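Local coordinates for protein flavin-containing monooxygenase (Allium sativum, PDB 6WPU) that probably catalyses the FAD-dependent S-oxygenation of S-allyl-L-cysteine, at residues T67-M72 with S77-H82; H82-K87 with T294-N299. All coordinates share one frame; numbering follows the deposited sequence. Where two conformers were deposited one is given.

Interaction 1. Residues T67-M72 with S77-H82; sequences TEPDPM and SRPIVH. With FAD (flavin-adenine dinucleotide), chain B.
Glu68 and Arg78 form the salt bridge at the heart of this contact, and the carboxylate splits its duties between a side chain and a backbone. OE1 of Glu68 takes the N-H of Arg78 NE at 2.6 Å. The oxygen lies in the guanidinium plane, whereas the nitrogen comes in from above the carboxylate, the two groups being turned 44° apart. The other oxygen, Glu68 OE2, accepts from the backbone Val81 N at 2.8 Å on its anti side, somewhat out of plane. A water adds a second link, donating to Glu68 OE2 (2.7 Å) and accepting from Arg78 NH2. Beyond the segments, Ser73 OG bonds to OE1 and His205 NE2 to OE2, while Glu185 gives Arg78 a second anionic partner. With so many donors around it, the buried carboxylate is probably stabilised in its charged form. The first torsion of Glu68 lays CG against Pro79 O, and the extended chi2 (180°) carries the carboxylate on to Arg78 NE and Val81 N.

Residues 67-72 and 77-82 run nearly antiparallel, 159° apart, as two limbs of the long loop that joins strand 47-52 to helix 95-98 in this flavoprotein fold. Where the first limb bends, Asp70 OD1 accepts from Met72 N to make an Asx turn; its OD2 receives Gln74 N and Asp75 N from the connecting residues.

Apolar contacts flank the carboxylate. The rings of Pro69 and Pro79 meet through their outer carbons, CG of Pro69 lying 3.7 Å from CD of Pro79. At the other end Val81 turns its CG2 branch onto the backbone, 3.6 Å from Thr67 C, and also against Glu68 CG. Ile80 CD1 sits 3.4 Å above one face of the Arg78 guanidinium, toward its rim, beside the ion pair.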
loop_
_atom_site.group_PDB
_atom_site.type_symbol
_atom_site.label_atom_id
_atom_site.label_comp_id
_atom_site.label_asym_id
_atom_site.label_seq_id
_atom_site.Cartn_x
_atom_site.Cartn_y
_atom_site.Cartn_z
ATOM N N THR A 67 8.782 -12.159 11.719
ATOM C CA THR A 67 9.286 -12.082 10.356
ATOM C C THR A 67 9.215 -13.466 9.731
ATOM O O THR A 67 9.073 -14.477 10.423
ATOM C CB THR A 67 10.733 -11.579 10.283
ATOM O OG1 THR A 67 11.568 -12.477 11.013
ATOM C CG2 THR A 67 10.859 -10.198 10.875
ATOM N N GLU A 68 9.335 -13.505 8.416
ATOM C CA GLU A 68 9.208 -14.792 7.751
ATOM C C GLU A 68 10.503 -15.596 7.901
ATOM O O GLU A 68 11.592 -15.023 7.963
ATOM C CB GLU A 68 8.850 -14.584 6.282
ATOM C CG GLU A 68 7.440 -13.956 6.177
ATOM C CD GLU A 68 6.949 -13.680 4.757
ATOM O OE1 GLU A 68 7.654 -14.045 3.776
ATOM O OE2 GLU A 68 5.840 -13.089 4.633
ATOM N N PRO A 69 10.399 -16.923 8.022
ATOM C CA PRO A 69 11.610 -17.735 8.237
ATOM C C PRO A 69 12.626 -17.612 7.107
ATOM O O PRO A 69 13.825 -17.759 7.348
ATOM C CB PRO A 69 11.061 -19.165 8.354
ATOM C CG PRO A 69 9.613 -19.006 8.647
ATOM C CD PRO A 69 9.167 -17.726 8.031
ATOM N N ASP A 70 12.183 -17.342 5.876
ATOM C CA ASP A 70 13.088 -17.070 4.765
ATOM C C ASP A 70 13.333 -15.567 4.722
ATOM O O ASP A 70 12.405 -14.810 4.390
ATOM C CB ASP A 70 12.476 -17.563 3.448
ATOM C CG ASP A 70 13.312 -17.205 2.221
ATOM O OD1 ASP A 70 14.420 -16.650 2.363
ATOM O OD2 ASP A 70 12.853 -17.483 1.097
ATOM N N PRO A 71 14.535 -15.083 5.059
ATOM C CA PRO A 71 14.773 -13.627 5.049
ATOM C C PRO A 71 14.543 -12.986 3.697
ATOM O O PRO A 71 14.320 -11.769 3.638
ATOM C CB PRO A 71 16.247 -13.493 5.492
ATOM C CG PRO A 71 16.819 -14.863 5.419
ATOM C CD PRO A 71 15.691 -15.830 5.585
ATOM N N MET A 72 14.601 -13.750 2.605
ATOM C CA MET A 72 14.317 -13.205 1.286
ATOM C C MET A 72 12.840 -13.320 0.911
ATOM O O MET A 72 12.427 -12.745 -0.102
ATOM C CB MET A 72 15.184 -13.902 0.234
ATOM C CG MET A 72 16.656 -13.459 0.252
ATOM S SD MET A 72 16.790 -11.782 -0.425
ATOM C CE MET A 72 16.814 -12.143 -2.180
ATOM N N SER A 77 6.674 -22.262 0.219
ATOM C CA SER A 77 5.970 -22.901 1.321
ATOM C C SER A 77 6.160 -22.167 2.649
ATOM O O SER A 77 5.809 -22.713 3.702
ATOM C CB SER A 77 6.428 -24.355 1.462
ATOM O OG SER A 77 7.734 -24.394 2.022
ATOM N N ARG A 78 6.717 -20.957 2.629
ATOM C CA ARG A 78 7.044 -20.279 3.872
ATOM C C ARG A 78 5.774 -19.770 4.557
ATOM O O ARG A 78 4.794 -19.433 3.887
ATOM C CB ARG A 78 7.989 -19.107 3.608
ATOM C CG ARG A 78 7.309 -17.893 2.947
ATOM C CD ARG A 78 8.322 -16.911 2.335
ATOM N NE ARG A 78 7.619 -15.743 1.816
ATOM C CZ ARG A 78 7.073 -15.690 0.607
ATOM N NH1 ARG A 78 7.174 -16.745 -0.195
ATOM N NH2 ARG A 78 6.420 -14.596 0.207
ATOM N N PRO A 79 5.758 -19.727 5.893
ATOM C CA PRO A 79 4.728 -18.940 6.588
ATOM C C PRO A 79 4.819 -17.487 6.149
ATOM O O PRO A 79 5.912 -16.964 5.892
ATOM C CB PRO A 79 5.080 -19.098 8.074
ATOM C CG PRO A 79 6.018 -20.238 8.152
ATOM C CD PRO A 79 6.699 -20.371 6.825
ATOM N N ILE A 80 3.662 -16.838 6.055
ATOM C CA ILE A 80 3.571 -15.465 5.574
ATOM C C ILE A 80 3.336 -14.548 6.764
ATOM O O ILE A 80 2.445 -14.804 7.583
ATOM C CB ILE A 80 2.447 -15.302 4.532
ATOM C CG1 ILE A 80 2.687 -16.216 3.325
ATOM C CG2 ILE A 80 2.351 -13.829 4.067
ATOM C CD1 ILE A 80 4.087 -16.034 2.677
ATOM N N VAL A 81 4.124 -13.479 6.864
ATOM C CA VAL A 81 3.839 -12.387 7.790
ATOM C C VAL A 81 3.252 -11.252 6.964
ATOM O O VAL A 81 3.842 -10.830 5.963
ATOM C CB VAL A 81 5.105 -11.938 8.546
ATOM C CG1 VAL A 81 4.772 -10.790 9.463
ATOM C CG2 VAL A 81 5.687 -13.097 9.353
ATOM N N HIS A 82 2.092 -10.748 7.357
ATOM C CA HIS A 82 1.397 -9.817 6.468
ATOM C C HIS A 82 2.003 -8.418 6.526
ATOM O O HIS A 82 2.233 -7.783 5.484
ATOM C CB HIS A 82 -0.096 -9.722 6.783
ATOM C CG HIS A 82 -0.796 -8.713 5.920
ATOM N ND1 HIS A 82 -1.331 -9.025 4.685
ATOM C CD2 HIS A 82 -0.960 -7.376 6.074
ATOM C CE1 HIS A 82 -1.826 -7.929 4.138
ATOM N NE2 HIS A 82 -1.622 -6.919 4.963
HETATM P PA FAD B . -3.525 -3.994 4.015
HETATM O O1A FAD B . -3.170 -3.035 5.152
HETATM O O2A FAD B . -2.546 -4.925 3.501
HETATM O O5B FAD B . -4.651 -4.936 4.385
HETATM C C5B FAD B . -5.103 -6.080 3.671
HETATM C C4B FAD B . -5.853 -7.051 4.610
HETATM O O4B FAD B . -6.429 -8.147 3.956
HETATM C C3B FAD B . -4.978 -7.598 5.705
HETATM O O3B FAD B . -5.565 -7.414 6.951
HETATM C C2B FAD B . -4.863 -9.050 5.404
HETATM O O2B FAD B . -4.721 -9.837 6.532
HETATM C C1B FAD B . -6.170 -9.301 4.709
HETATM N N9A FAD B . -6.148 -10.425 3.801
HETATM C C8A FAD B . -5.184 -10.660 2.827
HETATM N N7A FAD B . -5.471 -11.792 2.171
HETATM C C5A FAD B . -6.629 -12.361 2.707
HETATM C C6A FAD B . -7.370 -13.511 2.440
HETATM N N6A FAD B . -6.984 -14.426 1.393
HETATM N N1A FAD B . -8.484 -13.765 3.150
HETATM C C2A FAD B . -8.894 -12.942 4.150
HETATM N N3A FAD B . -8.206 -11.816 4.451
HETATM C C4A FAD B . -7.079 -11.501 3.754
HETATM N N1 FAD B . -0.129 5.039 3.879
HETATM C C2 FAD B . -0.383 6.261 4.596
HETATM O O2 FAD B . -1.579 6.879 4.486
HETATM N N3 FAD B . 0.619 6.873 5.316
HETATM C C4 FAD B . 1.858 6.278 5.429
HETATM O O4 FAD B . 2.860 6.848 6.143
HETATM C C4X FAD B . 2.090 4.915 4.912
HETATM N N5 FAD B . 3.254 4.230 5.236
HETATM C C5X FAD B . 3.429 2.931 4.771
HETATM C C6 FAD B . 4.610 2.244 5.087
HETATM C C7 FAD B . 4.777 0.940 4.632
HETATM C C7M FAD B . 6.053 0.216 4.968
HETATM C C8 FAD B . 3.789 0.323 3.868
HETATM C C8M FAD B . 3.946 -1.073 3.356
HETATM C C9 FAD B . 2.612 1.008 3.547
HETATM C C9A FAD B . 2.432 2.308 3.997
HETATM N N10 FAD B . 1.214 3.005 3.683
HETATM C C10 FAD B . 1.029 4.315 4.144
HETATM C "C1'" FAD B . 0.192 2.369 2.836
HETATM C "C2'" FAD B . -0.738 1.336 3.437
HETATM O "O2'" FAD B . -0.690 0.209 2.664
HETATM C "C3'" FAD B . -2.124 1.930 3.325
HETATM O "O3'" FAD B . -2.106 2.922 4.277
HETATM C "C4'" FAD B . -3.278 0.981 3.629
HETATM O "O4'" FAD B . -2.987 0.343 4.818
HETATM C "C5'" FAD B . -3.640 -0.032 2.537
HETATM O "O5'" FAD B . -4.428 -0.955 3.230
HETATM P P FAD B . -5.171 -2.248 2.694
HETATM O O1P FAD B . -6.511 -2.516 3.477
HETATM O O2P FAD B . -5.235 -2.049 1.127
HETATM O O3P FAD B . -3.970 -3.372 2.721
HETATM O O HOH W 1 5.413 -12.523 2.008
#

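Interaction 2. Residues H82-K87 with T294-N299; sequences HSSLYK and TGYVYN. With FAD (flavin-adenine dinucleotide), chain B.
The loop that brings His82 to the FAD pocket, residues 82-87, meets residues 294-299 through two side-chain hydroxyls, at one small point of contact. Ser84 OG lies 2.8 Å from Tyr296 OH, and Ser84 CB comes within 3.2 Å of the same phenol oxygen. The serine thus meets the far end of Tyr296 rather than the body of its ring, approaching that ring obliquely. With OG held beside its own backbone N (chi1 -53°), Ser84 bonds to His205 ND1 and Tyr183 O, so several polar groups converge on this buried hydroxyl.

On the cofactor side, in one of its two conformers His82 can donate from NE2 to FAD O2A, 2.6 Å away. In that conformer the phosphate oxygen would lie in the plane of the imidazole, and the ribose carbon C2B of FAD over one ring face near its rim. Next along, Ser83 OG accepts from Leu85 N in a nearly straight bond of 171°, an ST turn that shapes the backbone around Ser84. Leu85 makes a loose approach to the dimethylbenzene part of the flavin, its CD2 4.4 Å from FAD C6.

Tyr296 belongs to the short, weakly bonded strand 296-297, paired antiparallel with strand 185-186, while beyond Leu85 the ring of Tyr86 packs on helix 225-234.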
loop_
_atom_site.group_PDB
_atom_site.type_symbol
_atom_site.label_atom_id
_atom_site.label_comp_id
_atom_site.label_asym_id
_atom_site.label_seq_id
_atom_site.Cartn_x
_atom_site.Cartn_y
_atom_site.Cartn_z
ATOM N N HIS A 82 2.092 -10.748 7.357
ATOM C CA HIS A 82 1.397 -9.817 6.468
ATOM C C HIS A 82 2.003 -8.418 6.526
ATOM O O HIS A 82 2.233 -7.783 5.484
ATOM C CB HIS A 82 -0.096 -9.722 6.783
ATOM C CG HIS A 82 -0.796 -8.713 5.920
ATOM N ND1 HIS A 82 -1.331 -9.025 4.685
ATOM C CD2 HIS A 82 -0.960 -7.376 6.074
ATOM C CE1 HIS A 82 -1.826 -7.929 4.138
ATOM N NE2 HIS A 82 -1.622 -6.919 4.963
ATOM N N SER A 83 2.309 -7.928 7.723
ATOM C CA SER A 83 2.835 -6.568 7.869
ATOM C C SER A 83 4.321 -6.448 7.518
ATOM O O SER A 83 5.138 -7.299 7.880
ATOM C CB SER A 83 2.617 -6.069 9.296
ATOM O OG SER A 83 3.085 -4.733 9.398
ATOM N N SER A 84 4.663 -5.352 6.830
ATOM C CA SER A 84 6.032 -4.940 6.543
ATOM C C SER A 84 6.532 -3.814 7.443
ATOM O O SER A 84 7.631 -3.307 7.209
ATOM C CB SER A 84 6.148 -4.476 5.083
ATOM O OG SER A 84 5.652 -5.473 4.207
ATOM N N LEU A 85 5.756 -3.372 8.433
ATOM C CA LEU A 85 6.189 -2.224 9.224
ATOM C C LEU A 85 7.406 -2.584 10.063
ATOM O O LEU A 85 7.483 -3.683 10.613
ATOM C CB LEU A 85 5.088 -1.753 10.162
ATOM C CG LEU A 85 3.758 -1.236 9.638
ATOM C CD1 LEU A 85 2.838 -0.933 10.838
ATOM C CD2 LEU A 85 3.962 -0.019 8.788
ATOM N N TYR A 86 8.343 -1.645 10.185
ATOM C CA TYR A 86 9.415 -1.786 11.165
ATOM C C TYR A 86 9.057 -0.983 12.411
ATOM O O TYR A 86 8.154 -0.140 12.394
ATOM C CB TYR A 86 10.772 -1.353 10.587
ATOM C CG TYR A 86 10.754 -0.021 9.865
ATOM C CD1 TYR A 86 10.415 0.053 8.508
ATOM C CD2 TYR A 86 11.089 1.158 10.529
ATOM C CE1 TYR A 86 10.377 1.267 7.848
ATOM C CE2 TYR A 86 11.078 2.386 9.864
ATOM C CZ TYR A 86 10.714 2.426 8.532
ATOM O OH TYR A 86 10.690 3.619 7.868
ATOM N N LYS A 87 9.761 -1.263 13.508
ATOM C CA LYS A 87 9.250 -0.839 14.809
ATOM C C LYS A 87 9.202 0.683 14.947
ATOM O O LYS A 87 8.268 1.226 15.547
ATOM C CB LYS A 87 10.084 -1.454 15.931
ATOM C CG LYS A 87 9.596 -1.076 17.335
ATOM C CD LYS A 87 10.356 -1.878 18.397
ATOM C CE LYS A 87 10.063 -1.420 19.813
ATOM N NZ LYS A 87 10.909 -0.242 20.198
ATOM N N THR A 294 12.979 -3.030 -2.509
ATOM C CA THR A 294 12.526 -2.922 -3.887
ATOM C C THR A 294 11.017 -3.114 -4.038
ATOM O O THR A 294 10.533 -3.253 -5.163
ATOM C CB THR A 294 13.283 -3.944 -4.734
ATOM O OG1 THR A 294 13.456 -5.144 -3.960
ATOM C CG2 THR A 294 14.670 -3.407 -5.119
ATOM N N GLY A 295 10.270 -3.131 -2.944
ATOM C CA GLY A 295 8.819 -3.119 -3.026
ATOM C C GLY A 295 8.194 -4.493 -3.202
ATOM O O GLY A 295 8.766 -5.541 -2.865
ATOM N N TYR A 296 6.982 -4.474 -3.756
ATOM C CA TYR A 296 6.091 -5.619 -3.694
ATOM C C TYR A 296 5.397 -5.823 -5.031
ATOM O O TYR A 296 5.492 -5.000 -5.946
ATOM C CB TYR A 296 5.067 -5.443 -2.570
ATOM C CG TYR A 296 5.749 -5.343 -1.234
ATOM C CD1 TYR A 296 5.975 -6.485 -0.467
ATOM C CD2 TYR A 296 6.194 -4.114 -0.748
ATOM C CE1 TYR A 296 6.626 -6.412 0.751
ATOM C CE2 TYR A 296 6.854 -4.027 0.469
ATOM C CZ TYR A 296 7.069 -5.178 1.212
ATOM O OH TYR A 296 7.737 -5.098 2.418
ATOM N N VAL A 297 4.699 -6.956 -5.137
ATOM C CA VAL A 297 3.889 -7.268 -6.304
ATOM C C VAL A 297 2.465 -7.549 -5.829
ATOM O O VAL A 297 2.213 -7.847 -4.655
ATOM C CB VAL A 297 4.438 -8.458 -7.116
ATOM C CG1 VAL A 297 5.870 -8.184 -7.581
ATOM C CG2 VAL A 297 4.383 -9.721 -6.297
ATOM N N TYR A 298 1.526 -7.403 -6.757
ATOM C CA TYR A 298 0.150 -7.815 -6.522
ATOM C C TYR A 298 0.092 -9.329 -6.450
ATOM O O TYR A 298 0.843 -10.024 -7.132
ATOM C CB TYR A 298 -0.752 -7.309 -7.649
ATOM C CG TYR A 298 -0.778 -5.800 -7.729
ATOM C CD1 TYR A 298 0.035 -5.121 -8.629
ATOM C CD2 TYR A 298 -1.599 -5.051 -6.876
ATOM C CE1 TYR A 298 0.024 -3.733 -8.705
ATOM C CE2 TYR A 298 -1.618 -3.668 -6.939
ATOM C CZ TYR A 298 -0.791 -3.010 -7.856
ATOM O OH TYR A 298 -0.778 -1.629 -7.949
ATOM N N ASN A 299 -0.808 -9.846 -5.620
ATOM C CA ASN A 299 -0.870 -11.292 -5.417
ATOM C C ASN A 299 -2.273 -11.648 -4.938
ATOM O O ASN A 299 -2.634 -11.281 -3.816
ATOM C CB ASN A 299 0.197 -11.712 -4.406
ATOM C CG ASN A 299 0.310 -13.207 -4.256
ATOM O OD1 ASN A 299 0.274 -13.939 -5.233
ATOM N ND2 ASN A 299 0.431 -13.672 -3.021
HETATM P PA FAD B . -3.525 -3.994 4.015
HETATM O O1A FAD B . -3.170 -3.035 5.152
HETATM O O2A FAD B . -2.546 -4.925 3.501
HETATM O O5B FAD B . -4.651 -4.936 4.385
HETATM C C5B FAD B . -5.103 -6.080 3.671
HETATM C C4B FAD B . -5.853 -7.051 4.610
HETATM O O4B FAD B . -6.429 -8.147 3.956
HETATM C C3B FAD B . -4.978 -7.598 5.705
HETATM O O3B FAD B . -5.565 -7.414 6.951
HETATM C C2B FAD B . -4.863 -9.050 5.404
HETATM O O2B FAD B . -4.721 -9.837 6.532
HETATM C C1B FAD B . -6.170 -9.301 4.709
HETATM N N9A FAD B . -6.148 -10.425 3.801
HETATM C C8A FAD B . -5.184 -10.660 2.827
HETATM N N7A FAD B . -5.471 -11.792 2.171
HETATM C C5A FAD B . -6.629 -12.361 2.707
HETATM C C6A FAD B . -7.370 -13.511 2.440
HETATM N N6A FAD B . -6.984 -14.426 1.393
HETATM N N1A FAD B . -8.484 -13.765 3.150
HETATM C C2A FAD B . -8.894 -12.942 4.150
HETATM N N3A FAD B . -8.206 -11.816 4.451
HETATM C C4A FAD B . -7.079 -11.501 3.754
HETATM N N1 FAD B . -0.129 5.039 3.879
HETATM C C2 FAD B . -0.383 6.261 4.596
HETATM O O2 FAD B . -1.579 6.879 4.486
HETATM N N3 FAD B . 0.619 6.873 5.316
HETATM C C4 FAD B . 1.858 6.278 5.429
HETATM O O4 FAD B . 2.860 6.848 6.143
HETATM C C4X FAD B . 2.090 4.915 4.912
HETATM N N5 FAD B . 3.254 4.230 5.236
HETATM C C5X FAD B . 3.429 2.931 4.771
HETATM C C6 FAD B . 4.610 2.244 5.087
HETATM C C7 FAD B . 4.777 0.940 4.632
HETATM C C7M FAD B . 6.053 0.216 4.968
HETATM C C8 FAD B . 3.789 0.323 3.868
HETATM C C8M FAD B . 3.946 -1.073 3.356
HETATM C C9 FAD B . 2.612 1.008 3.547
HETATM C C9A FAD B . 2.432 2.308 3.997
HETATM N N10 FAD B . 1.214 3.005 3.683
HETATM C C10 FAD B . 1.029 4.315 4.144
HETATM C "C1'" FAD B . 0.192 2.369 2.836
HETATM C "C2'" FAD B . -0.738 1.336 3.437
HETATM O "O2'" FAD B . -0.690 0.209 2.664
HETATM C "C3'" FAD B . -2.124 1.930 3.325
HETATM O "O3'" FAD B . -2.106 2.922 4.277
HETATM C "C4'" FAD B . -3.278 0.981 3.629
HETATM O "O4'" FAD B . -2.987 0.343 4.818
HETATM C "C5'" FAD B . -3.640 -0.032 2.537
HETATM O "O5'" FAD B . -4.428 -0.955 3.230
HETATM P P FAD B . -5.171 -2.248 2.694
HETATM O O1P FAD B . -6.511 -2.516 3.477
HETATM O O2P FAD B . -5.235 -2.049 1.127
HETATM O O3P FAD B . -3.970 -3.372 2.721
#

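Interactions 1 and 2 follow one another along the chain, sharing His82, with centres about 11 Å apart. Both draw on the loop between strand 47-52 and helix 95-98: interaction 1 ties that loop to itself at the periphery, about 19 Å from the centre of the chain, whereas interaction 2, about 8 Å from it, reaches a strand more than 200 residues later. His205 connects them, its NE2 bonding to Glu68 and its ND1 to Ser84. Strand 185-186 is a second common neighbour, through Glu185 and the pairing with 296-297. One loop can thus be braced from surface to cofactor, running on past both the FAD pyrophosphate and the flavin.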